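Phosphatidylinositide phosphatase SAC2 (Homo sapiens, PDB 4XUU) removes the 4-phosphate from phosphatidylinositol 4-phosphate, probably serving endocytic recycling; this chain is its homodimerising hSac2 domain, of pleckstrin-homology type. Local coordinates at residues G28-I33 and V49-S54. Numbering follows the deposited sequence.
Sequences GGWALI and VLLLLS
Trp-30 and Leu-51 face each other as a hydrogen-bonded pair of the antiparallel strands 28-33 and 49-54, joined by Trp-30 N to Leu-51 O at 2.9 Å and by the return bond from Leu-51 N to Trp-30 O. The indole has CG anti to its own carbonyl carbon (chi1 -53°), and its six-membered ring reaches back over Gly-28, whose C sits 3.8 Å above the ring plane, offset toward the rim. Without a side chain, Gly-28 leaves room for that ring. At the ring edge CZ3 meets Leu-53 CB at 4.0 Å, near the ring plane, while CE3 touches Leu-51 CD2 at 4.0 Å. That same methyl also meets Leu-32 CD1, again at 4.0 Å, so Leu-51 bridges the indole and Leu-32. An alanine in place of Trp-30 would probably open a gap above Gly-28 and leave Leu-51 and Leu-53 without their aromatic neighbour. On the other face of the sheet, Leu-52 CD2 lies 4.1 Å from Gly-29 CA. Helix 129-145 packs over the indole side through Ile-135, which touches Trp-30 and Leu-51, and Leu-139, which touches Leu-53. Strands 57-63 and 110-119 flank the pair, and residues 28-30 continue the sheet antiparallel into the second subunit, where Trp-30 meets Trp-30 of that chain across the interface.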
loop_
_atom_site.group_PDB
_atom_site.type_symbol
_atom_site.label_atom_id
_atom_site.label_comp_id
_atom_site.label_asym_id
_atom_site.label_seq_id
_atom_site.Cartn_x
_atom_site.Cartn_y
_atom_site.Cartn_z
ATOM N N GLY A 28 18.528 8.822 -2.531
ATOM C CA GLY A 28 18.298 7.415 -2.812
ATOM C C GLY A 28 18.657 7.020 -4.227
ATOM O O GLY A 28 18.792 7.879 -5.108
ATOM N N GLY A 29 18.819 5.712 -4.427
ATOM C CA GLY A 29 19.218 5.136 -5.702
ATOM C C GLY A 29 18.795 3.682 -5.778
ATOM O O GLY A 29 18.781 2.979 -4.761
ATOM N N TRP A 30 18.432 3.230 -6.976
ATOM C CA TRP A 30 17.909 1.871 -7.161
ATOM C C TRP A 30 18.387 1.252 -8.468
ATOM O O TRP A 30 18.468 1.929 -9.497
ATOM C CB TRP A 30 16.372 1.872 -7.132
ATOM C CG TRP A 30 15.791 2.539 -5.926
ATOM C CD1 TRP A 30 15.399 1.933 -4.768
ATOM C CD2 TRP A 30 15.535 3.941 -5.753
ATOM N NE1 TRP A 30 14.917 2.870 -3.885
ATOM C CE2 TRP A 30 14.990 4.109 -4.464
ATOM C CE3 TRP A 30 15.715 5.069 -6.567
ATOM C CZ2 TRP A 30 14.626 5.360 -3.963
ATOM C CZ3 TRP A 30 15.355 6.317 -6.071
ATOM C CH2 TRP A 30 14.815 6.451 -4.780
ATOM N N ALA A 31 18.707 -0.034 -8.419
ATOM C CA ALA A 31 19.016 -0.803 -9.615
ATOM C C ALA A 31 17.711 -1.302 -10.206
ATOM O O ALA A 31 16.900 -1.905 -9.501
ATOM C CB ALA A 31 19.928 -1.969 -9.280
ATOM N N LEU A 32 17.505 -1.038 -11.494
ATOM C CA LEU A 32 16.278 -1.441 -12.179
ATOM C C LEU A 32 16.552 -2.018 -13.569
ATOM O O LEU A 32 17.704 -2.135 -13.996
ATOM C CB LEU A 32 15.287 -0.270 -12.262
ATOM C CG LEU A 32 14.814 0.406 -10.963
ATOM C CD1 LEU A 32 14.143 1.733 -11.260
ATOM C CD2 LEU A 32 13.886 -0.491 -10.144
ATOM N N ILE A 33 15.478 -2.393 -14.257
ATOM C CA ILE A 33 15.545 -2.954 -15.598
ATOM C C ILE A 33 14.566 -2.204 -16.491
ATOM O O ILE A 33 13.469 -1.860 -16.056
ATOM C CB ILE A 33 15.219 -4.472 -15.582
ATOM C CG1 ILE A 33 16.283 -5.238 -14.789
ATOM C CG2 ILE A 33 15.106 -5.041 -17.004
ATOM C CD1 ILE A 33 15.864 -6.641 -14.391
ATOM N N VAL A 49 19.303 -0.582 -15.610
ATOM C CA VAL A 49 19.055 0.850 -15.452
ATOM C C VAL A 49 19.390 1.298 -14.033
ATOM O O VAL A 49 19.014 0.639 -13.055
ATOM C CB VAL A 49 17.580 1.223 -15.765
ATOM C CG1 VAL A 49 17.335 2.698 -15.500
ATOM C CG2 VAL A 49 17.221 0.876 -17.210
ATOM N N LEU A 50 20.110 2.414 -13.926
ATOM C CA LEU A 50 20.368 3.025 -12.631
ATOM C C LEU A 50 19.524 4.291 -12.471
ATOM O O LEU A 50 19.546 5.175 -13.328
ATOM C CB LEU A 50 21.860 3.323 -12.446
ATOM C CG LEU A 50 22.272 3.954 -11.106
ATOM C CD1 LEU A 50 22.177 2.961 -9.936
ATOM C CD2 LEU A 50 23.665 4.552 -11.181
ATOM N N LEU A 51 18.774 4.356 -11.375
ATOM C CA LEU A 51 17.973 5.531 -11.052
ATOM C C LEU A 51 18.478 6.158 -9.758
ATOM O O LEU A 51 18.506 5.499 -8.712
ATOM C CB LEU A 51 16.488 5.166 -10.929
ATOM C CG LEU A 51 15.484 6.227 -10.454
ATOM C CD1 LEU A 51 15.313 7.366 -11.468
ATOM C CD2 LEU A 51 14.136 5.584 -10.151
ATOM N N LEU A 52 18.891 7.419 -9.833
ATOM C CA LEU A 52 19.358 8.138 -8.653
ATOM C C LEU A 52 18.435 9.303 -8.339
ATOM O O LEU A 52 17.893 9.945 -9.236
ATOM C CB LEU A 52 20.794 8.653 -8.843
ATOM C CG LEU A 52 21.894 7.679 -9.286
ATOM C CD1 LEU A 52 23.184 8.435 -9.608
ATOM C CD2 LEU A 52 22.152 6.575 -8.258
ATOM N N LEU A 53 18.269 9.585 -7.058
ATOM C CA LEU A 53 17.437 10.698 -6.652
ATOM C C LEU A 53 18.216 11.669 -5.767
ATOM O O LEU A 53 18.725 11.299 -4.708
ATOM C CB LEU A 53 16.160 10.197 -5.954
ATOM C CG LEU A 53 15.204 11.239 -5.367
ATOM C CD1 LEU A 53 14.623 12.161 -6.463
ATOM C CD2 LEU A 53 14.095 10.573 -4.543
ATOM N N SER A 54 18.313 12.912 -6.220
ATOM C CA SER A 54 18.818 13.986 -5.371
ATOM C C SER A 54 17.652 14.838 -4.880
ATOM O O SER A 54 16.493 14.558 -5.189
ATOM C CB SER A 54 19.851 14.849 -6.108
ATOM O OG SER A 54 19.223 15.871 -6.852
#